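Long-range contact in protein kinase containing Z-DNA binding domains (Danio rerio, PDB 4LB6), which binds left-handed Z-DNA through its Zalpha domain, the part described here, and probably phosphorylates the translation initiation factor eIF2alpha through its kinase domain: residues Ile12-Arg22 / Glu34-His45. Sequence-based numbering, arbitrary orientation.
Sequences IEMRICDYLRR and ELKLEKSTVNRH. With nucleotides of chain B.
Glu13 and His45 join the two segments by a nearly straight hydrogen bond, ND1 of His45 donating to OE2 of Glu13 at 2.6 Å. The bond lies close to the imidazole plane and uses the anti lone pair of OE2, with the carboxylate turned 69° against the ring. Ile12 lies with its CB over the rim of one ring face, while its CG2, anti to the backbone N, touches CD2 of His45 at 3.5 Å. Its other branch meets Leu37 tip to tip, CD1 to CD2 at 3.6 Å. Between these groups the unbranched end of Ile16 is slender enough to insert CD1 against CB of His45 (3.6 Å) and CG1 of Val42. Arg15, its chain bent at chi3, lays the guanidinium over CG of Leu35, and NH2 donates to O of Leu35 at 2.9 Å, well off the C=O direction (108°). With an alanine here, the Leu35 carbonyl would probably lose its side-chain donor and Leu35 the cover on one side. Farther along, Glu34 packs its CD at the edge of the Tyr19 ring and forms a long salt bridge with Arg22. This is the winged helix-turn-helix of Zalpha domains: segment 12-22 of helix 10-23 crosses segment 39-45 of recognition helix 39-51 at 85°. The recognition helix grips the Z-DNA backbone: NZ of Lys39 and ND2 of Asn43 both donate to OP1 of DG5 of chain B, and NE of Arg44 to OP1 of DC6 of chain B. Tyr19 itself stacks on His23.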
ATOM      1  N   ILE A  12     -18.317  15.984   9.553  1.00 29.03           N
ATOM      2  CA  ILE A  12     -17.067  15.447   8.982  1.00 28.30           C
ATOM      3  C   ILE A  12     -16.186  16.595   8.566  1.00 30.93           C
ATOM      4  O   ILE A  12     -14.993  16.608   8.841  1.00 27.79           O
ATOM      5  CB  ILE A  12     -17.341  14.580   7.709  1.00 30.42           C
ATOM      6  CG1 ILE A  12     -18.155  13.359   8.069  1.00 36.17           C
ATOM      7  CG2 ILE A  12     -16.032  14.199   6.955  1.00 28.24           C
ATOM      8  CD1 ILE A  12     -17.492  12.511   9.084  1.00 44.81           C
ATOM      9  N   GLU A  13     -16.778  17.572   7.878  1.00 30.66           N
ATOM     10  CA  GLU A  13     -15.954  18.631   7.333  1.00 33.39           C
ATOM     11  C   GLU A  13     -15.398  19.456   8.472  1.00 27.59           C
ATOM     12  O   GLU A  13     -14.256  19.845   8.409  1.00 28.91           O
ATOM     13  CB  GLU A  13     -16.689  19.481   6.273  1.00 33.24           C
ATOM     14  CG  GLU A  13     -16.629  18.817   4.918  1.00 32.30           C
ATOM     15  CD  GLU A  13     -17.401  19.478   3.785  1.00 41.21           C
ATOM     16  OE1 GLU A  13     -17.753  20.666   3.852  1.00 42.85           O
ATOM     17  OE2 GLU A  13     -17.624  18.771   2.776  1.00 45.80           O
ATOM     18  N   MET A  14     -16.196  19.716   9.506  1.00 30.89           N
ATOM     19  CA  MET A  14     -15.678  20.433  10.675  1.00 33.60           C
ATOM     20  C   MET A  14     -14.515  19.670  11.305  1.00 37.44           C
ATOM     21  O   MET A  14     -13.485  20.266  11.693  1.00 31.40           O
ATOM     22  CB  MET A  14     -16.800  20.659  11.708  1.00 33.79           C
ATOM     23  CG  MET A  14     -16.275  21.124  13.060  1.00 35.98           C
ATOM     24  SD  MET A  14     -17.634  21.422  14.203  1.00 45.83           S
ATOM     25  CE  MET A  14     -18.718  22.401  13.174  1.00 53.16           C
ATOM     26  N   ARG A  15     -14.677  18.354  11.417  1.00 30.39           N
ATOM     27  CA  ARG A  15     -13.643  17.530  12.051  1.00 31.05           C
ATOM     28  C   ARG A  15     -12.327  17.491  11.228  1.00 28.93           C
ATOM     29  O   ARG A  15     -11.225  17.522  11.775  1.00 29.63           O
ATOM     30  CB  ARG A  15     -14.175  16.112  12.334  1.00 30.66           C
ATOM     31  CG  ARG A  15     -15.118  16.047  13.601  1.00 33.20           C
ATOM     32  CD  ARG A  15     -15.673  14.594  13.795  1.00 45.67           C
ATOM     33  NE  ARG A  15     -14.600  13.676  14.205  1.00 46.72           N
ATOM     34  CZ  ARG A  15     -14.456  12.390  13.834  1.00 44.61           C
ATOM     35  NH1 ARG A  15     -15.311  11.785  12.999  1.00 41.31           N
ATOM     36  NH2 ARG A  15     -13.420  11.714  14.315  1.00 42.51           N
ATOM     37  N   ILE A  16     -12.457  17.487   9.915  1.00 27.13           N
ATOM     38  CA  ILE A  16     -11.287  17.553   9.055  1.00 25.95           C
ATOM     39  C   ILE A  16     -10.579  18.895   9.198  1.00 27.03           C
ATOM     40  O   ILE A  16      -9.348  18.953   9.345  1.00 26.88           O
ATOM     41  CB  ILE A  16     -11.679  17.354   7.581  1.00 24.34           C
ATOM     42  CG1 ILE A  16     -12.109  15.882   7.410  1.00 23.80           C
ATOM     43  CG2 ILE A  16     -10.430  17.629   6.639  1.00 23.55           C
ATOM     44  CD1 ILE A  16     -12.821  15.515   6.042  1.00 22.70           C
ATOM     45  N   CYS A  17     -11.361  19.967   9.189  1.00 27.18           N
ATOM     46  CA  CYS A  17     -10.765  21.282   9.234  1.00 27.93           C
ATOM     47  C   CYS A  17     -10.141  21.487  10.603  1.00 34.39           C
ATOM     48  O   CYS A  17      -9.127  22.175  10.755  1.00 34.16           O
ATOM     49  CB  CYS A  17     -11.808  22.362   8.980  1.00 28.62           C
ATOM     50  SG  CYS A  17     -12.250  22.431   7.201  1.00 36.32           S
ATOM     51  N   ASP A  18     -10.759  20.898  11.605  1.00 30.91           N
ATOM     52  CA  ASP A  18     -10.225  21.060  12.959  1.00 33.13           C
ATOM     53  C   ASP A  18      -8.888  20.309  13.106  1.00 33.05           C
ATOM     54  O   ASP A  18      -7.965  20.766  13.767  1.00 34.52           O
ATOM     55  CB  ASP A  18     -11.248  20.551  13.953  1.00 34.71           C
ATOM     56  CG  ASP A  18     -10.787  20.686  15.382  1.00 42.44           C
ATOM     57  OD1 ASP A  18     -10.866  21.787  15.964  1.00 39.40           O
ATOM     58  OD2 ASP A  18     -10.352  19.650  15.911  1.00 42.55           O
ATOM     59  N   TYR A  19      -8.807  19.141  12.479  1.00 31.46           N
ATOM     60  CA  TYR A  19      -7.538  18.425  12.413  1.00 31.44           C
ATOM     61  C   TYR A  19      -6.419  19.282  11.766  1.00 31.12           C
ATOM     62  O   TYR A  19      -5.290  19.433  12.322  1.00 32.60           O
ATOM     63  CB  TYR A  19      -7.724  17.065  11.692  1.00 29.96           C
ATOM     64  CG  TYR A  19      -6.448  16.253  11.706  1.00 30.50           C
ATOM     65  CD1 TYR A  19      -5.462  16.489  10.782  1.00 29.78           C
ATOM     66  CD2 TYR A  19      -6.208  15.320  12.694  1.00 35.93           C
ATOM     67  CE1 TYR A  19      -4.271  15.801  10.825  1.00 31.19           C
ATOM     68  CE2 TYR A  19      -5.003  14.591  12.711  1.00 34.15           C
ATOM     69  CZ  TYR A  19      -4.055  14.869  11.794  1.00 32.47           C
ATOM     70  OH  TYR A  19      -2.827  14.195  11.792  1.00 37.71           O
ATOM     71  N   LEU A  20      -6.737  19.851  10.610  1.00 30.50           N
ATOM     72  CA  LEU A  20      -5.795  20.728   9.934  1.00 34.09           C
ATOM     73  C   LEU A  20      -5.467  21.986  10.778  1.00 33.16           C
ATOM     74  O   LEU A  20      -4.331  22.435  10.787  1.00 38.02           O
ATOM     75  CB  LEU A  20      -6.303  21.116   8.563  1.00 32.83           C
ATOM     76  CG  LEU A  20      -6.416  19.946   7.551  1.00 28.43           C
ATOM     77  CD1 LEU A  20      -7.073  20.436   6.287  1.00 32.78           C
ATOM     78  CD2 LEU A  20      -5.084  19.251   7.211  1.00 29.05           C
ATOM     79  N   ARG A  21      -6.447  22.550  11.465  1.00 32.35           N
ATOM     80  CA  ARG A  21      -6.150  23.706  12.339  1.00 34.28           C
ATOM     81  C   ARG A  21      -5.092  23.369  13.371  1.00 36.18           C
ATOM     82  O   ARG A  21      -4.178  24.164  13.623  1.00 44.25           O
ATOM     83  CB  ARG A  21      -7.396  24.231  13.055  1.00 35.56           C
ATOM     84  CG  ARG A  21      -7.098  25.434  13.951  1.00 39.11           C
ATOM     85  CD  ARG A  21      -8.368  25.831  14.643  1.00 41.12           C
ATOM     86  NE  ARG A  21      -8.854  24.752  15.494  1.00 40.49           N
ATOM     87  CZ  ARG A  21      -8.388  24.482  16.704  1.00 42.81           C
ATOM     88  NH1 ARG A  21      -7.413  25.235  17.243  1.00 44.69           N
ATOM     89  NH2 ARG A  21      -8.905  23.465  17.393  1.00 45.95           N
ATOM     90  N   ARG A  22      -5.215  22.193  13.985  1.00 36.56           N
ATOM     91  CA  ARG A  22      -4.282  21.793  15.042  1.00 38.86           C
ATOM     92  C   ARG A  22      -2.965  21.245  14.514  1.00 43.05           C
ATOM     93  O   ARG A  22      -1.927  21.341  15.184  1.00 41.03           O
ATOM     94  CB  ARG A  22      -4.908  20.738  15.955  1.00 40.54           C
ATOM     95  CG  ARG A  22      -6.225  21.173  16.608  1.00 48.67           C
ATOM     96  CD  ARG A  22      -6.756  20.110  17.575  1.00 57.46           C
ATOM     97  NE  ARG A  22      -6.511  18.745  17.090  1.00 65.77           N
ATOM     98  CZ  ARG A  22      -7.387  18.029  16.383  1.00 67.97           C
ATOM     99  NH1 ARG A  22      -8.560  18.547  16.079  1.00 70.53           N
ATOM    100  NH2 ARG A  22      -7.096  16.798  15.973  1.00 65.53           N
ATOM    101  N   GLU A  34      -6.768   9.305  12.387  1.00 35.97           N
ATOM    102  CA  GLU A  34      -7.081   9.976  13.650  1.00 42.83           C
ATOM    103  C   GLU A  34      -8.587  10.077  13.801  1.00 43.24           C
ATOM    104  O   GLU A  34      -9.127   9.808  14.865  1.00 48.25           O
ATOM    105  CB  GLU A  34      -6.446  11.362  13.708  1.00 44.00           C
ATOM    106  CG  GLU A  34      -6.928  12.241  14.878  1.00 54.35           C
ATOM    107  CD  GLU A  34      -5.794  12.700  15.754  1.00 67.12           C
ATOM    108  OE1 GLU A  34      -4.678  12.131  15.636  1.00 69.94           O
ATOM    109  OE2 GLU A  34      -6.016  13.626  16.575  1.00 78.18           O
ATOM    110  N   LEU A  35      -9.268  10.417  12.717  1.00 36.08           N
ATOM    111  CA  LEU A  35     -10.712  10.637  12.746  1.00 35.87           C
ATOM    112  C   LEU A  35     -11.518   9.335  12.676  1.00 39.06           C
ATOM    113  O   LEU A  35     -12.742   9.345  12.841  1.00 40.41           O
ATOM    114  CB  LEU A  35     -11.127  11.567  11.604  1.00 32.62           C
ATOM    115  CG  LEU A  35     -10.494  12.964  11.611  1.00 36.67           C
ATOM    116  CD1 LEU A  35     -11.129  13.801  10.524  1.00 31.60           C
ATOM    117  CD2 LEU A  35     -10.618  13.632  12.987  1.00 45.00           C
ATOM    118  N   LYS A  36     -10.833   8.223  12.389  1.00 38.11           N
ATOM    119  CA  LYS A  36     -11.492   6.938  12.172  1.00 36.36           C
ATOM    120  C   LYS A  36     -12.599   7.017  11.135  1.00 37.37           C
ATOM    121  O   LYS A  36     -13.725   6.628  11.406  1.00 39.62           O
ATOM    122  CB  LYS A  36     -11.979   6.332  13.511  1.00 36.88           C
ATOM    123  CG  LYS A  36     -10.900   6.217  14.560  1.00 42.83           C
ATOM    124  CD  LYS A  36     -11.481   5.678  15.870  1.00 52.15           C
ATOM    125  CE  LYS A  36     -10.848   6.290  17.126  1.00 60.43           C
ATOM    126  NZ  LYS A  36     -11.326   5.575  18.357  1.00 67.00           N
ATOM    127  N   LEU A  37     -12.274   7.544   9.948  1.00 29.30           N
ATOM    128  CA  LEU A  37     -13.186   7.590   8.806  1.00 26.10           C
ATOM    129  C   LEU A  37     -12.509   6.823   7.629  1.00 24.14           C
ATOM    130  O   LEU A  37     -11.321   6.515   7.692  1.00 28.75           O
ATOM    131  CB  LEU A  37     -13.429   9.024   8.362  1.00 24.06           C
ATOM    132  CG  LEU A  37     -14.048   9.895   9.492  1.00 31.42           C
ATOM    133  CD1 LEU A  37     -13.831  11.372   9.078  1.00 26.41           C
ATOM    134  CD2 LEU A  37     -15.525   9.549   9.660  1.00 33.70           C
ATOM    135  N   GLU A  38     -13.256   6.495   6.574  1.00 26.61           N
ATOM    136  CA  GLU A  38     -12.605   5.904   5.391  1.00 26.50           C
ATOM    137  C   GLU A  38     -11.760   6.995   4.747  1.00 21.78           C
ATOM    138  O   GLU A  38     -12.170   8.142   4.688  1.00 21.37           O
ATOM    139  CB  GLU A  38     -13.671   5.413   4.365  1.00 25.89           C
ATOM    140  CG  GLU A  38     -14.528   4.214   4.854  1.00 41.70           C
ATOM    141  CD  GLU A  38     -13.834   2.848   4.630  1.00 49.72           C
ATOM    142  OE1 GLU A  38     -12.900   2.740   3.803  1.00 51.67           O
ATOM    143  OE2 GLU A  38     -14.214   1.869   5.293  1.00 58.11           O
ATOM    144  N   LYS A  39     -10.660   6.600   4.160  1.00 17.58           N
ATOM    145  CA  LYS A  39      -9.787   7.497   3.377  1.00 18.38           C
ATOM    146  C   LYS A  39     -10.594   8.146   2.265  1.00 18.95           C
ATOM    147  O   LYS A  39     -10.508   9.360   2.086  1.00 18.70           O
ATOM    148  CB  LYS A  39      -8.617   6.729   2.783  1.00 17.79           C
ATOM    149  CG  LYS A  39      -7.650   7.591   1.923  1.00 21.93           C
ATOM    150  CD  LYS A  39      -6.430   6.821   1.394  1.00 21.38           C
ATOM    151  CE  LYS A  39      -6.696   5.924   0.192  1.00 32.70           C
ATOM    152  NZ  LYS A  39      -6.672   6.755  -1.095  1.00 34.70           N
ATOM    153  N   SER A  40     -11.424   7.376   1.565  1.00 18.75           N
ATOM    154  CA  SER A  40     -12.164   7.954   0.451  0.56 18.98           C
ATOM    155  C   SER A  40     -13.151   9.035   0.959  1.00 18.66           C
ATOM    156  O   SER A  40     -13.393  10.062   0.261  1.00 18.44           O
ATOM    157  CB  SER A  40     -12.910   6.849  -0.293  0.56 21.73           C
ATOM    158  OG  SER A  40     -13.826   6.273   0.619  0.56 21.25           O
ATOM    159  N   THR A  41     -13.749   8.835   2.148  1.00 19.44           N
ATOM    160  CA  THR A  41     -14.651   9.856   2.677  1.00 17.66           C
ATOM    161  C   THR A  41     -13.877  11.120   3.020  1.00 18.73           C
ATOM    162  O   THR A  41     -14.332  12.233   2.787  1.00 20.55           O
ATOM    163  CB  THR A  41     -15.312   9.333   3.956  1.00 23.56           C
ATOM    164  OG1 THR A  41     -16.058   8.144   3.607  1.00 24.79           O
ATOM    165  CG2 THR A  41     -16.195  10.407   4.603  1.00 26.42           C
ATOM    166  N   VAL A  42     -12.706  10.976   3.637  1.00 14.90           N
ATOM    167  CA  VAL A  42     -11.958  12.181   3.932  1.00 16.62           C
ATOM    168  C   VAL A  42     -11.512  12.863   2.612  1.00 20.81           C
ATOM    169  O   VAL A  42     -11.594  14.098   2.481  1.00 17.93           O
ATOM    170  CB  VAL A  42     -10.747  11.856   4.836  1.00 18.86           C
ATOM    171  CG1 VAL A  42      -9.883  13.091   5.061  1.00 17.20           C
ATOM    172  CG2 VAL A  42     -11.241  11.275   6.193  1.00 17.77           C
ATOM    173  N   ASN A  43     -11.033  12.088   1.647  1.00 15.96           N
ATOM    174  CA  ASN A  43     -10.641  12.732   0.391  1.00 17.52           C
ATOM    175  C   ASN A  43     -11.826  13.419  -0.298  1.00 20.39           C
ATOM    176  O   ASN A  43     -11.634  14.499  -0.872  1.00 19.78           O
ATOM    177  CB  ASN A  43      -9.956  11.757  -0.617  1.00 17.55           C
ATOM    178  CG  ASN A  43      -8.453  11.847  -0.585  1.00 21.84           C
ATOM    179  OD1 ASN A  43      -7.876  12.885  -0.267  1.00 19.90           O
ATOM    180  ND2 ASN A  43      -7.781  10.724  -0.961  1.00 18.85           N
ATOM    181  N   ARG A  44     -13.013  12.795  -0.318  1.00 17.65           N
ATOM    182  CA  ARG A  44     -14.185  13.430  -0.966  1.00 21.35           C
ATOM    183  C   ARG A  44     -14.356  14.827  -0.352  1.00 24.46           C
ATOM    184  O   ARG A  44     -14.533  15.845  -1.074  1.00 21.18           O
ATOM    185  CB  ARG A  44     -15.480  12.579  -0.739  1.00 17.87           C
ATOM    186  CG  ARG A  44     -16.847  13.222  -1.101  1.00 23.12           C
ATOM    187  CD  ARG A  44     -17.998  12.222  -0.763  1.00 29.80           C
ATOM    188  NE  ARG A  44     -17.580  10.891  -1.186  1.00 38.89           N
ATOM    189  CZ  ARG A  44     -17.550   9.806  -0.412  1.00 41.98           C
ATOM    190  NH1 ARG A  44     -18.013   9.843   0.822  1.00 36.70           N
ATOM    191  NH2 ARG A  44     -17.078   8.666  -0.895  1.00 42.69           N
ATOM    192  N   HIS A  45     -14.316  14.869   0.977  1.00 20.10           N
ATOM    193  CA  HIS A  45     -14.520  16.164   1.652  1.00 21.89           C
ATOM    194  C   HIS A  45     -13.366  17.141   1.482  1.00 22.81           C
ATOM    195  O   HIS A  45     -13.617  18.341   1.416  1.00 22.42           O
ATOM    196  CB  HIS A  45     -14.914  15.942   3.127  1.00 22.76           C
ATOM    197  CG  HIS A  45     -16.303  15.395   3.259  1.00 26.04           C
ATOM    198  ND1 HIS A  45     -17.432  16.170   3.044  1.00 29.54           N
ATOM    199  CD2 HIS A  45     -16.748  14.143   3.503  1.00 33.89           C
ATOM    200  CE1 HIS A  45     -18.510  15.422   3.201  1.00 35.60           C
ATOM    201  NE2 HIS A  45     -18.125  14.188   3.487  1.00 38.49           N
TER
ATOM    202  P    DG B   5      -9.807   8.007  -2.635  1.00 20.94           P
ATOM    203  OP1  DG B   5      -8.780   8.195  -1.597  1.00 19.53           O
ATOM    204  OP2  DG B   5     -10.765   6.845  -2.646  1.00 24.43           O
ATOM    205  O5'  DG B   5     -10.632   9.353  -2.733  1.00 19.27           O
ATOM    206  C5'  DG B   5     -11.824   9.484  -3.641  1.00 18.86           C
ATOM    207  C4'  DG B   5     -12.262  10.928  -3.721  1.00 15.97           C
ATOM    208  O4'  DG B   5     -11.221  11.773  -4.222  1.00 20.37           O
ATOM    209  C3'  DG B   5     -13.404  11.097  -4.771  1.00 21.51           C
ATOM    210  O3'  DG B   5     -14.594  11.010  -3.976  1.00 24.59           O
ATOM    211  C2'  DG B   5     -13.204  12.509  -5.249  1.00 20.17           C
ATOM    212  C1'  DG B   5     -11.725  12.829  -5.060  1.00 21.22           C
ATOM    213  N9   DG B   5     -10.852  12.813  -6.241  1.00 20.81           N
ATOM    214  C8   DG B   5     -10.036  13.846  -6.603  1.00 19.57           C
ATOM    215  N7   DG B   5      -9.255  13.585  -7.640  1.00 19.39           N
ATOM    216  C5   DG B   5      -9.627  12.302  -8.034  1.00 17.02           C
ATOM    217  C6   DG B   5      -9.085  11.495  -9.076  1.00 18.09           C
ATOM    218  O6   DG B   5      -8.200  11.796  -9.874  1.00 21.67           O
ATOM    219  N1   DG B   5      -9.645  10.216  -9.127  1.00 17.84           N
ATOM    220  C2   DG B   5     -10.580   9.774  -8.208  1.00 17.21           C
ATOM    221  N2   DG B   5     -11.005   8.488  -8.349  1.00 17.99           N
ATOM    222  N3   DG B   5     -11.062  10.566  -7.205  1.00 14.95           N
ATOM    223  C4   DG B   5     -10.541  11.795  -7.160  1.00 18.23           C
ATOM    224  P    DC B   6     -15.886  10.160  -4.442  1.00 29.62           P
ATOM    225  OP1  DC B   6     -17.110  10.864  -3.970  1.00 29.72           O
ATOM    226  OP2  DC B   6     -15.801   8.725  -4.263  1.00 32.37           O
ATOM    227  O5'  DC B   6     -15.922  10.434  -6.050  1.00 22.68           O
ATOM    228  C5'  DC B   6     -17.173  10.131  -6.710  1.00 18.36           C
ATOM    229  C4'  DC B   6     -16.775   9.472  -8.067  1.00 16.30           C
ATOM    230  O4'  DC B   6     -16.120  10.442  -8.922  1.00 17.08           O
ATOM    231  C3'  DC B   6     -15.902   8.202  -7.988  1.00 14.83           C
ATOM    232  O3'  DC B   6     -16.395   7.245  -8.920  1.00 20.27           O
ATOM    233  C2'  DC B   6     -14.546   8.756  -8.482  1.00 17.83           C
ATOM    234  C1'  DC B   6     -15.051   9.770  -9.502  1.00 17.51           C
ATOM    235  N1   DC B   6     -14.018  10.774  -9.809  1.00 14.52           N
ATOM    236  C2   DC B   6     -13.136  10.452 -10.848  1.00 17.94           C
ATOM    237  O2   DC B   6     -13.268   9.348 -11.380  1.00 17.82           O
ATOM    238  N3   DC B   6     -12.164  11.305 -11.165  1.00 15.93           N
ATOM    239  C4   DC B   6     -12.104  12.463 -10.537  1.00 14.40           C
ATOM    240  N4   DC B   6     -11.149  13.327 -10.870  1.00 16.86           N
ATOM    241  C5   DC B   6     -12.996  12.824  -9.484  1.00 17.18           C
ATOM    242  C6   DC B   6     -13.978  11.950  -9.163  1.00 19.31           C
ATOM    243  P    DC B   4      -5.100  11.606  -3.973  1.00 29.02           P
ATOM    244  OP1  DC B   4      -5.539  13.030  -3.656  1.00 27.48           O
ATOM    245  OP2  DC B   4      -5.067  10.591  -2.819  1.00 25.05           O
ATOM    246  O5'  DC B   4      -6.103  11.123  -5.046  1.00 20.00           O
ATOM    247  C5'  DC B   4      -7.592  11.260  -4.879  1.00 15.50           C
ATOM    248  C4'  DC B   4      -8.369  10.006  -5.197  1.00 15.11           C
ATOM    249  O4'  DC B   4      -8.102   9.687  -6.619  1.00 17.54           O
ATOM    250  C3'  DC B   4      -7.920   8.759  -4.386  1.00 14.84           C
ATOM    251  O3'  DC B   4      -9.045   7.913  -4.039  1.00 19.67           O
ATOM    252  C2'  DC B   4      -6.992   8.017  -5.420  1.00 13.89           C
ATOM    253  C1'  DC B   4      -7.794   8.322  -6.683  1.00 17.07           C
ATOM    254  N1   DC B   4      -6.921   8.139  -7.858  1.00 13.21           N
ATOM    255  C2   DC B   4      -6.913   6.914  -8.499  1.00 15.23           C
ATOM    256  O2   DC B   4      -7.645   6.027  -8.108  1.00 18.17           O
ATOM    257  N3   DC B   4      -6.056   6.718  -9.539  1.00 17.00           N
ATOM    258  C4   DC B   4      -5.224   7.715  -9.910  1.00 17.18           C
ATOM    259  N4   DC B   4      -4.417   7.402 -10.990  1.00 18.52           N
ATOM    260  C5   DC B   4      -5.172   8.967  -9.232  1.00 19.55           C
ATOM    261  C6   DC B   4      -6.031   9.114  -8.211  1.00 14.41           C
TER
HETATM  262  O   HOH W   1     -15.020   8.839  13.461  1.00 47.50           O